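Local coordinates for DUF1881 domain-containing protein (Neurospora crassa, PDB 5Z6D), which is of unknown function but couples a beta-gamma-crystallin domain to an Ig-like domain, their interface leaving the crystallin calcium-binding site inoperative, at residues 104-114 / 145-153; 180-188 / 198-206. The protein carries 1 engineered substitution. All coordinates share one frame; numbering follows the deposited sequence.

Interaction 1: 104-114 / 145-153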
loop_
_atom_site.group_PDB
_atom_site.type_symbol
_atom_site.label_atom_id
_atom_site.label_comp_id
_atom_site.label_asym_id
_atom_site.label_seq_id
_atom_site.Cartn_x
_atom_site.Cartn_y
_atom_site.Cartn_z
ATOM N N ALA A 104 -12.269 -9.816 -19.071
ATOM C CA ALA A 104 -13.125 -8.707 -18.667
ATOM C C ALA A 104 -12.533 -7.998 -17.459
ATOM O O ALA A 104 -11.694 -8.555 -16.751
ATOM C CB ALA A 104 -14.536 -9.207 -18.351
ATOM N N ASP A 105 -12.962 -6.762 -17.227
ATOM C CA ASP A 105 -12.597 -6.071 -16.000
ATOM C C ASP A 105 -12.967 -6.909 -14.789
ATOM O O ASP A 105 -14.081 -7.432 -14.706
ATOM C CB ASP A 105 -13.284 -4.714 -15.920
ATOM C CG ASP A 105 -12.638 -3.696 -16.808
ATOM O OD1 ASP A 105 -11.765 -4.089 -17.618
ATOM O OD2 ASP A 105 -13.002 -2.507 -16.692
ATOM N N LYS A 106 -12.012 -7.036 -13.874
ATOM C CA LYS A 106 -12.169 -7.766 -12.618
ATOM C C LYS A 106 -12.379 -9.259 -12.834
ATOM O O LYS A 106 -12.840 -9.943 -11.931
ATOM C CB LYS A 106 -13.328 -7.203 -11.779
ATOM C CG LYS A 106 -13.269 -5.686 -11.579
ATOM C CD LYS A 106 -14.303 -5.195 -10.569
ATOM C CE LYS A 106 -13.956 -5.647 -9.162
ATOM N NZ LYS A 106 -14.798 -4.967 -8.141
ATOM N N GLN A 107 -12.027 -9.764 -14.009
ATOM C CA GLN A 107 -12.168 -11.205 -14.236
ATOM C C GLN A 107 -11.196 -11.990 -13.357
ATOM O O GLN A 107 -11.504 -13.103 -12.913
ATOM C CB GLN A 107 -11.942 -11.559 -15.699
ATOM C CG GLN A 107 -12.070 -13.059 -15.951
ATOM C CD GLN A 107 -12.068 -13.425 -17.421
ATOM O OE1 GLN A 107 -12.409 -12.615 -18.283
ATOM N NE2 GLN A 107 -11.684 -14.663 -17.716
ATOM N N TYR A 108 -10.024 -11.416 -13.102
ATOM C CA TYR A 108 -9.010 -12.089 -12.291
ATOM C C TYR A 108 -8.766 -11.329 -11.017
ATOM O O TYR A 108 -8.888 -10.104 -10.987
ATOM C CB TYR A 108 -7.697 -12.241 -13.071
ATOM C CG TYR A 108 -7.873 -13.062 -14.327
ATOM C CD1 TYR A 108 -7.948 -14.443 -14.261
ATOM C CD2 TYR A 108 -7.980 -12.454 -15.579
ATOM C CE1 TYR A 108 -8.123 -15.207 -15.407
ATOM C CE2 TYR A 108 -8.152 -13.209 -16.726
ATOM C CZ TYR A 108 -8.225 -14.588 -16.630
ATOM O OH TYR A 108 -8.393 -15.351 -17.764
ATOM N N SER A 109 -8.451 -12.063 -9.955
ATOM C CA SER A 109 -8.049 -11.436 -8.699
ATOM C C SER A 109 -6.663 -11.887 -8.308
ATOM O O SER A 109 -6.260 -13.032 -8.570
ATOM C CB SER A 109 -9.047 -11.747 -7.581
ATOM O OG SER A 109 -9.140 -13.144 -7.317
ATOM N N LEU A 110 -5.949 -10.957 -7.684
ATOM C CA LEU A 110 -4.669 -11.201 -7.070
ATOM C C LEU A 110 -4.827 -10.911 -5.576
ATOM O O LEU A 110 -5.005 -9.761 -5.169
ATOM C CB LEU A 110 -3.603 -10.322 -7.701
ATOM C CG LEU A 110 -2.233 -10.345 -7.041
ATOM C CD1 LEU A 110 -1.598 -11.716 -7.202
ATOM C CD2 LEU A 110 -1.371 -9.257 -7.681
ATOM N N LYS A 111 -4.837 -11.969 -4.776
ATOM C CA LYS A 111 -4.904 -11.846 -3.334
ATOM C C LYS A 111 -3.495 -11.849 -2.771
ATOM O O LYS A 111 -2.695 -12.741 -3.084
ATOM C CB LYS A 111 -5.723 -12.999 -2.735
ATOM C CG LYS A 111 -5.867 -12.951 -1.221
ATOM C CD LYS A 111 -6.586 -14.202 -0.709
ATOM C CE LYS A 111 -6.693 -14.191 0.802
ATOM N NZ LYS A 111 -6.931 -15.556 1.347
ATOM N N VAL A 112 -3.194 -10.850 -1.945
ATOM C CA VAL A 112 -1.871 -10.699 -1.386
ATOM C C VAL A 112 -2.013 -10.703 0.127
ATOM O O VAL A 112 -2.636 -9.808 0.690
ATOM C CB VAL A 112 -1.205 -9.383 -1.858
ATOM C CG1 VAL A 112 0.192 -9.279 -1.301
ATOM C CG2 VAL A 112 -1.160 -9.309 -3.376
ATOM N N ASP A 113 -1.487 -11.736 0.786
ATOM C CA ASP A 113 -1.726 -11.880 2.215
ATOM C C ASP A 113 -0.699 -11.122 3.033
ATOM O O ASP A 113 0.120 -11.724 3.727
ATOM C CB ASP A 113 -1.715 -13.353 2.619
ATOM C CG ASP A 113 -3.071 -14.004 2.477
ATOM O OD1 ASP A 113 -4.063 -13.271 2.275
ATOM O OD2 ASP A 113 -3.143 -15.248 2.582
ATOM N N ALA A 114 -0.732 -9.797 2.937
ATOM C CA ALA A 114 0.229 -8.964 3.638
ATOM C C ALA A 114 -0.019 -8.977 5.137
ATOM O O ALA A 114 -1.081 -8.566 5.605
ATOM C CB ALA A 114 0.163 -7.553 3.115
ATOM N N THR A 145 5.476 -12.852 1.074
ATOM C CA THR A 145 4.037 -12.676 1.213
ATOM C C THR A 145 3.307 -13.602 0.251
ATOM O O THR A 145 3.616 -13.650 -0.938
ATOM C CB THR A 145 3.624 -11.208 0.953
ATOM O OG1 THR A 145 4.286 -10.364 1.902
ATOM C CG2 THR A 145 2.131 -11.044 1.095
ATOM N N ALA A 146 2.349 -14.364 0.767
ATOM C CA ALA A 146 1.654 -15.328 -0.081
ATOM C C ALA A 146 0.774 -14.617 -1.097
ATOM O O ALA A 146 0.167 -13.591 -0.785
ATOM C CB ALA A 146 0.825 -16.272 0.768
ATOM N N VAL A 147 0.706 -15.164 -2.309
ATOM C CA VAL A 147 -0.187 -14.609 -3.325
ATOM C C VAL A 147 -1.034 -15.698 -3.991
ATOM O O VAL A 147 -0.628 -16.868 -4.091
ATOM C CB VAL A 147 0.570 -13.836 -4.438
ATOM C CG1 VAL A 147 1.285 -12.600 -3.874
ATOM C CG2 VAL A 147 1.550 -14.736 -5.150
ATOM N N TYR A 148 -2.221 -15.305 -4.449
ATOM C CA TYR A 148 -3.169 -16.252 -5.042
ATOM C C TYR A 148 -3.824 -15.581 -6.233
ATOM O O TYR A 148 -4.380 -14.493 -6.103
ATOM C CB TYR A 148 -4.248 -16.695 -4.036
ATOM C CG TYR A 148 -3.715 -17.185 -2.699
ATOM C CD1 TYR A 148 -3.617 -18.548 -2.425
ATOM C CD2 TYR A 148 -3.316 -16.282 -1.708
ATOM C CE1 TYR A 148 -3.124 -18.997 -1.203
ATOM C CE2 TYR A 148 -2.820 -16.724 -0.495
ATOM C CZ TYR A 148 -2.727 -18.076 -0.248
ATOM O OH TYR A 148 -2.234 -18.509 0.967
ATOM N N VAL A 149 -3.758 -16.232 -7.386
ATOM C CA VAL A 149 -4.322 -15.696 -8.614
ATOM C C VAL A 149 -5.502 -16.546 -9.025
ATOM O O VAL A 149 -5.337 -17.755 -9.315
ATOM C CB VAL A 149 -3.324 -15.686 -9.768
ATOM C CG1 VAL A 149 -3.958 -15.006 -10.992
ATOM C CG2 VAL A 149 -2.030 -14.986 -9.355
ATOM N N ARG A 150 -6.675 -15.915 -9.074
ATOM C CA ARG A 150 -7.908 -16.651 -9.325
ATOM C C ARG A 150 -8.694 -16.066 -10.484
ATOM O O ARG A 150 -8.708 -14.854 -10.671
ATOM C CB ARG A 150 -8.780 -16.649 -8.071
ATOM C CG ARG A 150 -9.863 -17.682 -8.078
ATOM C CD ARG A 150 -10.780 -17.473 -6.888
ATOM N NE ARG A 150 -11.782 -18.534 -6.782
ATOM C CZ ARG A 150 -12.794 -18.514 -5.921
ATOM N NH1 ARG A 150 -12.946 -17.480 -5.104
ATOM N NH2 ARG A 150 -13.658 -19.523 -5.885
ATOM N N ASP A 151 -9.341 -16.920 -11.267
ATOM C CA ASP A 151 -10.342 -16.450 -12.222
ATOM C C ASP A 151 -11.654 -16.350 -11.456
ATOM O O ASP A 151 -12.206 -17.357 -11.032
ATOM C CB ASP A 151 -10.463 -17.391 -13.424
ATOM C CG ASP A 151 -11.468 -16.891 -14.479
ATOM O OD1 ASP A 151 -12.563 -16.410 -14.116
ATOM O OD2 ASP A 151 -11.163 -16.991 -15.686
ATOM N N GLU A 152 -12.146 -15.129 -11.277
ATOM C CA GLU A 152 -13.304 -14.880 -10.426
ATOM C C GLU A 152 -14.610 -15.357 -11.042
ATOM O O GLU A 152 -15.578 -15.632 -10.330
ATOM C CB GLU A 152 -13.407 -13.389 -10.104
ATOM C CG GLU A 152 -12.314 -12.896 -9.174
ATOM C CD GLU A 152 -12.572 -13.273 -7.727
ATOM O OE1 GLU A 152 -13.742 -13.206 -7.292
ATOM O OE2 GLU A 152 -11.613 -13.638 -7.020
ATOM N N HIS A 153 -14.644 -15.424 -12.363
ATOM C CA HIS A 153 -15.835 -15.904 -13.054
ATOM C C HIS A 153 -15.992 -17.395 -12.813
ATOM O O HIS A 153 -17.005 -17.852 -12.277
ATOM C CB HIS A 153 -15.749 -15.614 -14.549
ATOM C CG HIS A 153 -15.706 -14.157 -14.880
ATOM N ND1 HIS A 153 -15.487 -13.691 -16.157
ATOM C CD2 HIS A 153 -15.854 -13.061 -14.097
ATOM C CE1 HIS A 153 -15.501 -12.369 -16.149
ATOM N NE2 HIS A 153 -15.725 -11.962 -14.912
HETATM O O HOH W 1 -15.537 -9.588 -14.359
HETATM O O HOH W 2 -7.404 -14.550 -5.727
HETATM O O HOH W 3 1.664 -14.007 3.632
HETATM O O HOH W 4 -1.675 -17.147 2.986
#
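Q107 carries its CG opposite the backbone nitrogen (chi1 179°) and continues extended, which brings its side chain across to D151 and H153. Q107 NE2 gives a nearly straight hydrogen bond to D151 OD2 (3.1 Å), in its own amide plane but meeting the carboxylate from above. On the way, Q107 CG lies over one face of the H153 imidazole, 3.6 Å from the ring centroid, a CH-pi contact. Because OE1 also accepts the backbone N of A104 across the type II turn 104-107, the amide is held at both ends; glutamine suits this place by offering methylenes, a donor and an acceptor together.

E152 bends at chi2 (-78°), folding its carboxylate back to S109. There S109 OG donates a short bond to E152 OE2 (2.5 Å), which is met on its anti side, and accepts from a water that also donates to Y148 O. Serine suits the place because its short side chain keeps a hydroxyl donor close to the strand, where the folded-back carboxylate can meet it.

Between the backbones, S109 with R150 and K111 with Y148 form antiparallel hydrogen-bonded pairs, each closed by two N-H...O bonds; D113 N to A146 O (2.9 Å) extends the series. On the face bearing Y108, L110 and V112, compact aliphatic groups mesh: L110 CD1 meets V149 CG2 at 3.9 Å, and V112 CG2 lies alongside V147 CG1 at 4.1 Å. On the other face the extended K111 runs beside Y148, its CD 4.0 Å from Y148 CD2, while D113 OD2 touches Y148 CE2.

Strand 108-112 lies between strands 120-123 and 143-151, and strand 157-168 flanks the latter. The apolar face packs onto F95 and F97 of strand 91-99 in the facing sheet, as expected inside an Ig-like sandwich.

Interaction 2: 180-188 / 198-206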
loop_
_atom_site.group_PDB
_atom_site.type_symbol
_atom_site.label_atom_id
_atom_site.label_comp_id
_atom_site.label_asym_id
_atom_site.label_seq_id
_atom_site.Cartn_x
_atom_site.Cartn_y
_atom_site.Cartn_z
ATOM N N GLU A 180 11.377 -19.145 -7.310
ATOM C CA GLU A 180 10.666 -20.324 -7.786
ATOM C C GLU A 180 9.222 -20.399 -7.283
ATOM O O GLU A 180 8.442 -21.216 -7.772
ATOM C CB GLU A 180 11.427 -21.606 -7.401
ATOM C CG GLU A 180 11.060 -22.198 -6.048
ATOM C CD GLU A 180 11.699 -21.469 -4.879
ATOM O OE1 GLU A 180 12.401 -20.455 -5.101
ATOM O OE2 GLU A 180 11.502 -21.921 -3.730
ATOM N N HIS A 181 8.852 -19.548 -6.329
ATOM C CA HIS A 181 7.476 -19.545 -5.838
ATOM C C HIS A 181 6.630 -18.437 -6.473
ATOM O O HIS A 181 5.400 -18.429 -6.349
ATOM C CB HIS A 181 7.458 -19.430 -4.315
ATOM C CG HIS A 181 7.872 -20.689 -3.619
ATOM N ND1 HIS A 181 7.254 -21.900 -3.849
ATOM C CD2 HIS A 181 8.846 -20.928 -2.711
ATOM C CE1 HIS A 181 7.829 -22.831 -3.109
ATOM N NE2 HIS A 181 8.798 -22.268 -2.409
ATOM N N TRP A 182 7.285 -17.529 -7.184
ATOM C CA TRP A 182 6.564 -16.512 -7.945
ATOM C C TRP A 182 5.893 -17.169 -9.147
ATOM O O TRP A 182 6.561 -17.849 -9.931
ATOM C CB TRP A 182 7.509 -15.402 -8.398
ATOM C CG TRP A 182 6.893 -14.406 -9.345
ATOM C CD1 TRP A 182 6.956 -14.422 -10.713
ATOM C CD2 TRP A 182 6.141 -13.241 -8.991
ATOM N NE1 TRP A 182 6.282 -13.335 -11.232
ATOM C CE2 TRP A 182 5.777 -12.589 -10.191
ATOM C CE3 TRP A 182 5.740 -12.676 -7.776
ATOM C CZ2 TRP A 182 5.035 -11.412 -10.211
ATOM C CZ3 TRP A 182 5.001 -11.505 -7.797
ATOM C CH2 TRP A 182 4.654 -10.890 -9.007
ATOM N N PRO A 183 4.570 -16.979 -9.288
ATOM C CA PRO A 183 3.813 -17.602 -10.380
ATOM C C PRO A 183 4.355 -17.204 -11.751
ATOM O O PRO A 183 4.466 -16.011 -12.041
ATOM C CB PRO A 183 2.392 -17.069 -10.172
ATOM C CG PRO A 183 2.322 -16.740 -8.721
ATOM C CD PRO A 183 3.697 -16.227 -8.371
ATOM N N LYS A 184 4.697 -18.188 -12.580
ATOM C CA LYS A 184 5.257 -17.887 -13.892
ATOM C C LYS A 184 4.237 -17.164 -14.768
ATOM O O LYS A 184 4.596 -16.516 -15.749
ATOM C CB LYS A 184 5.737 -19.163 -14.581
ATOM C CG LYS A 184 6.800 -19.918 -13.797
ATOM C CD LYS A 184 7.334 -21.102 -14.583
ATOM C CE LYS A 184 8.411 -21.847 -13.809
ATOM N NZ LYS A 184 7.859 -22.638 -12.673
ATOM N N GLN A 185 2.964 -17.278 -14.403
ATOM C CA GLN A 185 1.896 -16.577 -15.106
ATOM C C GLN A 185 1.898 -15.068 -14.910
ATOM O O GLN A 185 1.187 -14.366 -15.614
ATOM C CB GLN A 185 0.532 -17.109 -14.667
ATOM C CG GLN A 185 0.267 -18.555 -15.058
ATOM C CD GLN A 185 0.670 -19.529 -13.968
ATOM O OE1 GLN A 185 1.484 -19.212 -13.103
ATOM N NE2 GLN A 185 0.094 -20.721 -14.002
ATOM N N LEU A 186 2.663 -14.579 -13.938
ATOM C CA LEU A 186 2.709 -13.148 -13.638
ATOM C C LEU A 186 4.041 -12.525 -14.033
ATOM O O LEU A 186 5.090 -13.164 -13.937
ATOM C CB LEU A 186 2.479 -12.905 -12.149
ATOM C CG LEU A 186 1.175 -13.383 -11.518
ATOM C CD1 LEU A 186 1.197 -13.185 -10.001
ATOM C CD2 LEU A 186 -0.011 -12.658 -12.162
ATOM N N LYS A 187 3.988 -11.268 -14.449
ATOM C CA LYS A 187 5.190 -10.469 -14.662
ATOM C C LYS A 187 5.100 -9.180 -13.860
ATOM O O LYS A 187 4.088 -8.504 -13.908
ATOM C CB LYS A 187 5.363 -10.151 -16.147
ATOM C CG LYS A 187 6.555 -10.826 -16.794
ATOM C CD LYS A 187 7.855 -10.155 -16.382
ATOM C CE LYS A 187 9.033 -10.712 -17.162
ATOM N NZ LYS A 187 10.266 -9.919 -16.920
ATOM N N SER A 188 6.147 -8.827 -13.125
ATOM C CA SER A 188 6.143 -7.543 -12.439
ATOM C C SER A 188 6.971 -6.542 -13.224
ATOM O O SER A 188 7.971 -6.897 -13.849
ATOM C CB SER A 188 6.661 -7.673 -11.004
ATOM O OG SER A 188 8.050 -7.932 -10.968
ATOM N N VAL A 198 1.706 -5.513 -11.754
ATOM C CA VAL A 198 1.809 -6.956 -11.859
ATOM C C VAL A 198 0.804 -7.385 -12.908
ATOM O O VAL A 198 -0.382 -7.093 -12.777
ATOM C CB VAL A 198 1.542 -7.639 -10.519
ATOM C CG1 VAL A 198 1.462 -9.165 -10.691
ATOM C CG2 VAL A 198 2.619 -7.238 -9.503
ATOM N N THR A 199 1.278 -8.060 -13.954
ATOM C CA THR A 199 0.445 -8.368 -15.106
ATOM C C THR A 199 0.288 -9.876 -15.298
ATOM O O THR A 199 1.275 -10.623 -15.277
ATOM C CB THR A 199 1.020 -7.757 -16.395
ATOM O OG1 THR A 199 1.078 -6.329 -16.264
ATOM C CG2 THR A 199 0.146 -8.110 -17.586
ATOM N N LEU A 200 -0.958 -10.318 -15.466
ATOM C CA LEU A 200 -1.237 -11.701 -15.855
ATOM C C LEU A 200 -0.930 -11.876 -17.341
ATOM O O LEU A 200 -1.618 -11.321 -18.185
ATOM C CB LEU A 200 -2.696 -12.078 -15.561
ATOM C CG LEU A 200 -3.048 -13.546 -15.818
ATOM C CD1 LEU A 200 -2.399 -14.455 -14.777
ATOM C CD2 LEU A 200 -4.547 -13.756 -15.836
ATOM N N VAL A 201 0.116 -12.629 -17.657
ATOM C CA VAL A 201 0.531 -12.768 -19.053
ATOM C C VAL A 201 0.092 -14.116 -19.636
ATOM O O VAL A 201 0.128 -14.323 -20.848
ATOM C CB VAL A 201 2.061 -12.603 -19.204
ATOM C CG1 VAL A 201 2.469 -11.145 -18.937
ATOM C CG2 VAL A 201 2.797 -13.546 -18.272
ATOM N N ASP A 202 -0.346 -15.016 -18.767
ATOM C CA ASP A 202 -0.790 -16.342 -19.186
ATOM C C ASP A 202 -1.891 -16.816 -18.246
ATOM O O ASP A 202 -1.713 -16.789 -17.033
ATOM C CB ASP A 202 0.395 -17.314 -19.185
ATOM C CG ASP A 202 -0.010 -18.742 -19.490
ATOM O OD1 ASP A 202 -1.079 -18.952 -20.104
ATOM O OD2 ASP A 202 0.753 -19.661 -19.118
ATOM N N ASN A 203 -3.033 -17.226 -18.786
ATOM C CA ASN A 203 -4.141 -17.612 -17.918
ATOM C C ASN A 203 -4.329 -19.123 -17.838
ATOM O O ASN A 203 -5.328 -19.603 -17.312
ATOM C CB ASN A 203 -5.440 -16.930 -18.364
ATOM C CG ASN A 203 -5.820 -17.252 -19.797
ATOM O OD1 ASN A 203 -5.016 -17.770 -20.565
ATOM N ND2 ASN A 203 -7.053 -16.925 -20.165
ATOM N N LYS A 204 -3.345 -19.864 -18.330
ATOM C CA LYS A 204 -3.314 -21.312 -18.145
ATOM C C LYS A 204 -2.839 -21.672 -16.733
ATOM O O LYS A 204 -1.752 -21.280 -16.323
ATOM C CB LYS A 204 -2.404 -21.966 -19.190
ATOM C CG LYS A 204 -2.444 -23.488 -19.182
ATOM C CD LYS A 204 -1.383 -24.071 -20.113
ATOM C CE LYS A 204 -1.670 -25.527 -20.444
ATOM N NZ LYS A 204 -1.751 -26.371 -19.221
ATOM N N PRO A 205 -3.657 -22.422 -15.985
ATOM C CA PRO A 205 -3.323 -22.817 -14.618
ATOM C C PRO A 205 -2.047 -23.630 -14.552
ATOM O O PRO A 205 -1.684 -24.310 -15.517
ATOM C CB PRO A 205 -4.526 -23.669 -14.191
ATOM C CG PRO A 205 -5.621 -23.175 -15.015
ATOM C CD PRO A 205 -5.002 -22.880 -16.353
ATOM N N SER A 206 -1.384 -23.543 -13.408
ATOM C CA SER A 206 -0.173 -24.300 -13.151
ATOM C C SER A 206 -0.405 -25.795 -13.370
ATOM O O SER A 206 -1.350 -26.380 -12.834
ATOM C CB SER A 206 0.309 -24.022 -11.726
ATOM O OG SER A 206 0.310 -22.623 -11.466
HETATM O O HOH W 5 3.614 -5.751 -15.547
#
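Q185 lies against residues 200-206 along its whole length. Q185 CB is 3.3 Å from D202 O and also touches L200 CD1. The methylene CG stays against the same D202 O, a buried carbonyl that has no hydrogen-bond partner in the model. A bend at chi2 (92°) then turns the amide toward the chain end, where Q185 NE2 uses both hydrogens in or close to the amide plane: one goes almost straight to K204 O (3.0 Å), the other to S206 OG (3.2 Å), whose hydroxyl is also bonded to I158 O. Glutamine is long enough to reach both acceptors, so its amide bonds to K204 and S206 of the C-terminal segment together.

Q185 O accepts V201 N at 2.9 Å, and two more backbone bonds join K187 and T199. On the inward side L186 CD2 meets V198 CG1 at 4.1 Å and L200 CD1 at 4.0 Å, branched aliphatics suited to a sheet interior. W182 adds its CH2 against V198 CG1, while its NE1 bonds to L186 O.

The pairing of strands 186-190 and 195-200 is a beta hairpin, with 186-190 outermost in its sheet of the Ig-like sandwich.

Overall arrangement
Interactions 1 and 2 lie in the two facing sheets of the Ig-like sandwich, their centres about 11 Å apart, and they meet through the interior. V149 is shared ground: its CG2 stands 3.8 Å from L186 CD1, and its CG1 is 4.1 Å from L200 CD1. Y108 reaches across to the other sheet, packing CD2 at 3.7 Å on L200 CD2 and placing its OH 3.2 Å from N203 ND2, a probable hydrogen bond that links the strand to the C-terminal segment. Along the chain the 104-114 / 145-153 pair closes before 180-188 / 198-206 begins. Both lie away from the calcium-site residues D39, Q56, G79 and S81.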